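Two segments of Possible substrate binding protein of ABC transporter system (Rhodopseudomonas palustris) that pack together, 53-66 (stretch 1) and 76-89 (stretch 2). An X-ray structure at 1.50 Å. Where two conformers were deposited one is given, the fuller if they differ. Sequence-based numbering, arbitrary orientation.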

# COMPACT_ATOMS: atom_id res chain seq x y z
N ASP A 53 -9.18 16.65 9.69
CA ASP A 53 -8.61 16.96 8.40
C ASP A 53 -7.28 17.67 8.57
O ASP A 53 -7.22 18.74 9.19
CB ASP A 53 -9.61 17.84 7.66
CG ASP A 53 -9.13 18.33 6.31
OD1 ASP A 53 -8.15 17.82 5.71
OD2 ASP A 53 -9.84 19.24 5.83
N ASP A 54 -6.20 17.08 8.04
CA ASP A 54 -4.89 17.73 8.09
C ASP A 54 -4.47 18.45 6.82
O ASP A 54 -3.39 19.02 6.76
CB ASP A 54 -3.80 16.74 8.56
CG ASP A 54 -3.51 15.62 7.57
OD1 ASP A 54 -3.93 15.69 6.40
OD2 ASP A 54 -2.80 14.67 7.97
N GLN A 55 -5.33 18.44 5.80
CA GLN A 55 -5.07 19.07 4.51
C GLN A 55 -3.80 18.59 3.84
O GLN A 55 -3.28 19.24 2.96
CB GLN A 55 -5.07 20.60 4.65
CG GLN A 55 -6.32 21.14 5.35
CD GLN A 55 -6.34 22.63 5.43
OE1 GLN A 55 -5.86 23.32 4.54
NE2 GLN A 55 -6.88 23.15 6.53
N SER A 56 -3.33 17.41 4.23
CA SER A 56 -2.04 16.89 3.77
C SER A 56 -0.91 17.90 3.99
O SER A 56 0.04 17.96 3.18
CB SER A 56 -2.14 16.39 2.33
OG SER A 56 -3.13 15.35 2.22
N LYS A 57 -1.02 18.68 5.06
CA LYS A 57 0.04 19.62 5.46
C LYS A 57 0.66 19.12 6.78
O LYS A 57 -0.03 19.00 7.79
CB LYS A 57 -0.52 21.03 5.62
CG LYS A 57 -0.96 21.67 4.30
CD LYS A 57 -1.46 23.09 4.51
CE LYS A 57 -1.83 23.77 3.17
NZ LYS A 57 -2.50 25.09 3.38
N PRO A 58 1.97 18.84 6.77
CA PRO A 58 2.55 18.21 7.97
C PRO A 58 2.38 18.98 9.27
O PRO A 58 2.10 18.36 10.29
CB PRO A 58 4.04 18.10 7.59
CG PRO A 58 4.01 17.89 6.16
CD PRO A 58 2.90 18.78 5.64
N ASP A 59 2.51 20.31 9.25
CA ASP A 59 2.37 21.08 10.49
C ASP A 59 0.94 21.00 11.03
O ASP A 59 0.71 20.96 12.24
CB ASP A 59 2.79 22.55 10.29
CG ASP A 59 4.31 22.73 10.20
OD1 ASP A 59 5.07 21.76 10.51
OD2 ASP A 59 4.77 23.85 9.86
N LEU A 60 -0.04 20.99 10.14
CA LEU A 60 -1.42 20.86 10.54
C LEU A 60 -1.68 19.45 11.06
O LEU A 60 -2.46 19.28 11.99
CB LEU A 60 -2.38 21.21 9.39
CG LEU A 60 -2.43 22.64 8.85
CD1 LEU A 60 -3.66 22.74 7.89
CD2 LEU A 60 -2.50 23.67 9.96
N SER A 61 -1.03 18.45 10.46
CA SER A 61 -1.20 17.07 10.89
C SER A 61 -0.73 16.87 12.34
O SER A 61 -1.45 16.29 13.17
CB SER A 61 -0.48 16.12 9.95
OG SER A 61 -1.07 14.83 9.99
N LYS A 62 0.46 17.41 12.65
CA LYS A 62 1.05 17.29 13.99
C LYS A 62 0.13 17.90 15.02
O LYS A 62 -0.06 17.36 16.11
CB LYS A 62 2.41 18.01 14.05
CG LYS A 62 3.52 17.28 13.34
CD LYS A 62 4.89 17.83 13.73
CE LYS A 62 5.16 17.60 15.20
N ALA A 63 -0.43 19.07 14.67
CA ALA A 63 -1.36 19.76 15.57
C ALA A 63 -2.69 19.02 15.74
O ALA A 63 -3.21 18.88 16.88
CB ALA A 63 -1.59 21.22 15.11
N ALA A 64 -3.24 18.51 14.63
CA ALA A 64 -4.50 17.74 14.68
C ALA A 64 -4.36 16.50 15.53
O ALA A 64 -5.23 16.16 16.32
CB ALA A 64 -4.94 17.35 13.28
N LEU A 65 -3.24 15.81 15.39
CA LEU A 65 -3.05 14.57 16.13
C LEU A 65 -2.88 14.83 17.63
O LEU A 65 -3.43 14.11 18.45
CB LEU A 65 -1.86 13.77 15.60
CG LEU A 65 -1.56 12.44 16.30
CD1 LEU A 65 -2.80 11.50 16.26
CD2 LEU A 65 -0.33 11.73 15.70
N ALA A 66 -2.10 15.86 17.97
CA ALA A 66 -1.97 16.26 19.35
C ALA A 66 -3.33 16.62 19.94
O ALA A 66 -3.68 16.20 21.03
CB ALA A 66 -0.99 17.44 19.48
N ILE A 76 -6.66 6.02 20.60
CA ILE A 76 -5.79 5.51 19.55
C ILE A 76 -6.11 6.34 18.31
O ILE A 76 -7.20 6.92 18.20
CB ILE A 76 -6.04 3.99 19.34
CG1 ILE A 76 -4.97 3.37 18.42
CG2 ILE A 76 -7.45 3.71 18.86
CD1 ILE A 76 -4.82 1.85 18.61
N ALA A 77 -5.13 6.48 17.43
CA ALA A 77 -5.34 7.23 16.20
C ALA A 77 -4.90 6.40 15.01
O ALA A 77 -4.06 5.50 15.13
CB ALA A 77 -4.54 8.55 16.22
N ILE A 78 -5.51 6.73 13.87
CA ILE A 78 -5.17 6.16 12.57
C ILE A 78 -4.90 7.31 11.64
O ILE A 78 -5.66 8.26 11.63
CB ILE A 78 -6.38 5.34 12.00
CG1 ILE A 78 -6.78 4.21 12.95
CG2 ILE A 78 -6.07 4.78 10.59
CD1 ILE A 78 -8.20 3.62 12.65
N GLY A 79 -3.80 7.28 10.88
CA GLY A 79 -3.52 8.33 9.91
C GLY A 79 -2.21 8.09 9.20
O GLY A 79 -1.48 7.13 9.54
N THR A 80 -1.88 8.85 8.17
CA THR A 80 -2.72 9.82 7.49
C THR A 80 -2.45 9.64 6.00
O THR A 80 -1.71 8.72 5.61
CB THR A 80 -2.44 11.28 7.98
OG1 THR A 80 -3.33 12.18 7.31
CG2 THR A 80 -1.02 11.69 7.76
N SER A 81 -3.08 10.47 5.16
CA SER A 81 -3.06 10.20 3.73
C SER A 81 -1.69 10.43 3.11
O SER A 81 -1.25 9.70 2.22
CB SER A 81 -4.10 11.05 3.00
OG SER A 81 -5.33 11.10 3.72
N SER A 82 -1.01 11.48 3.56
CA SER A 82 0.31 11.88 3.05
C SER A 82 1.43 11.31 3.89
O SER A 82 1.38 11.45 5.11
CB SER A 82 0.41 13.42 3.09
OG SER A 82 1.74 13.86 3.06
N SER A 83 2.41 10.65 3.26
CA SER A 83 3.58 10.16 4.00
C SER A 83 4.35 11.25 4.71
O SER A 83 4.84 11.04 5.83
CB SER A 83 4.56 9.42 3.11
OG SER A 83 4.05 8.17 2.72
N ALA A 84 4.51 12.42 4.08
CA ALA A 84 5.20 13.51 4.75
C ALA A 84 4.47 13.96 6.02
O ALA A 84 5.12 14.19 7.05
CB ALA A 84 5.42 14.71 3.76
N ALA A 85 3.14 14.02 5.97
CA ALA A 85 2.38 14.34 7.17
C ALA A 85 2.51 13.22 8.23
O ALA A 85 2.67 13.49 9.40
CB ALA A 85 0.86 14.58 6.82
N ALA A 86 2.44 11.96 7.81
CA ALA A 86 2.55 10.85 8.74
C ALA A 86 3.92 10.84 9.44
O ALA A 86 3.99 10.62 10.66
CB ALA A 86 2.28 9.52 8.03
N LEU A 87 4.98 11.10 8.68
CA LEU A 87 6.33 11.13 9.27
C LEU A 87 6.44 12.24 10.33
O LEU A 87 7.01 12.04 11.42
CB LEU A 87 7.37 11.32 8.17
CG LEU A 87 7.72 10.08 7.40
CD1 LEU A 87 8.24 10.43 5.96
CD2 LEU A 87 8.72 9.18 8.25
N ALA A 88 5.83 13.40 10.05
CA ALA A 88 5.82 14.50 11.00
C ALA A 88 5.06 14.15 12.27
O ALA A 88 5.35 14.67 13.35
CB ALA A 88 5.20 15.77 10.39
N ASP A 89 4.05 13.30 12.12
CA ASP A 89 3.20 12.92 13.24
C ASP A 89 3.81 11.88 14.19
O ASP A 89 3.34 11.76 15.31
CB ASP A 89 1.88 12.35 12.74
CG ASP A 89 1.01 13.36 12.07
OD1 ASP A 89 1.26 14.58 12.21
OD2 ASP A 89 0.10 12.91 11.31
O HOH W 1 -2.77 13.72 4.58
O HOH W 2 2.20 16.25 3.07

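The polar centre of this contact is Asp 54, a buried carboxylate that directs its CA-to-CB bond toward stretch 2. Its OD2 accepts from Thr 80 OG1 at 2.6 Å. Its OD1 accepts from the backbone of its own stretch, with Ser 56 N to Asp 54 OD1 at 2.8 Å, and from water 1 at 2.9 Å. Both carboxylate oxygens are therefore satisfied.

Ser 61 OG lies between two carboxylates. It is 2.6 Å from Asp 89 OD2 and 2.7 Å from Asp 54 OD2. Its single proton can serve one of them at a time, and the geometry does not settle which. Asp 89 OD1 is 3.0 Å from Lys 62 N, but the angle is poor and this is not a hydrogen bond. That amide is already used in the helix, where Lys 62 N donates to Pro 58 O at 3.0 Å.

Two waters join the loops that precede the helices. Water 1 accepts from Ser 82 N at 3.0 Å and bonds Ser 56 OG at 2.9 Å, in addition to Asp 54 OD1. Water 2 donates to Ser 56 O at 2.8 Å and lies 2.4 Å from Ser 82 OG, a short hydrogen bond. Ser 82 OG also caps its helix by accepting from Ala 85 N at 3.2 Å.

The two helix axes approach to 8.1 Å at an angle of 46°. Small residues accompany this close approach: Pro 58 CA and Ala 85 CA are 4.0 Å apart. Pro 58 CB meets Ala 88 CB at 3.8 Å. Lys 62 CG packs 3.2 Å from Ala 88 O; its NZ is not modelled, so no partner can be assigned to it. Farther along, Leu 65 CD1 reaches the strand, 3.4 Å from Ala 77 CB, while its CD2 lies 3.7 Å from Asp 89 CB.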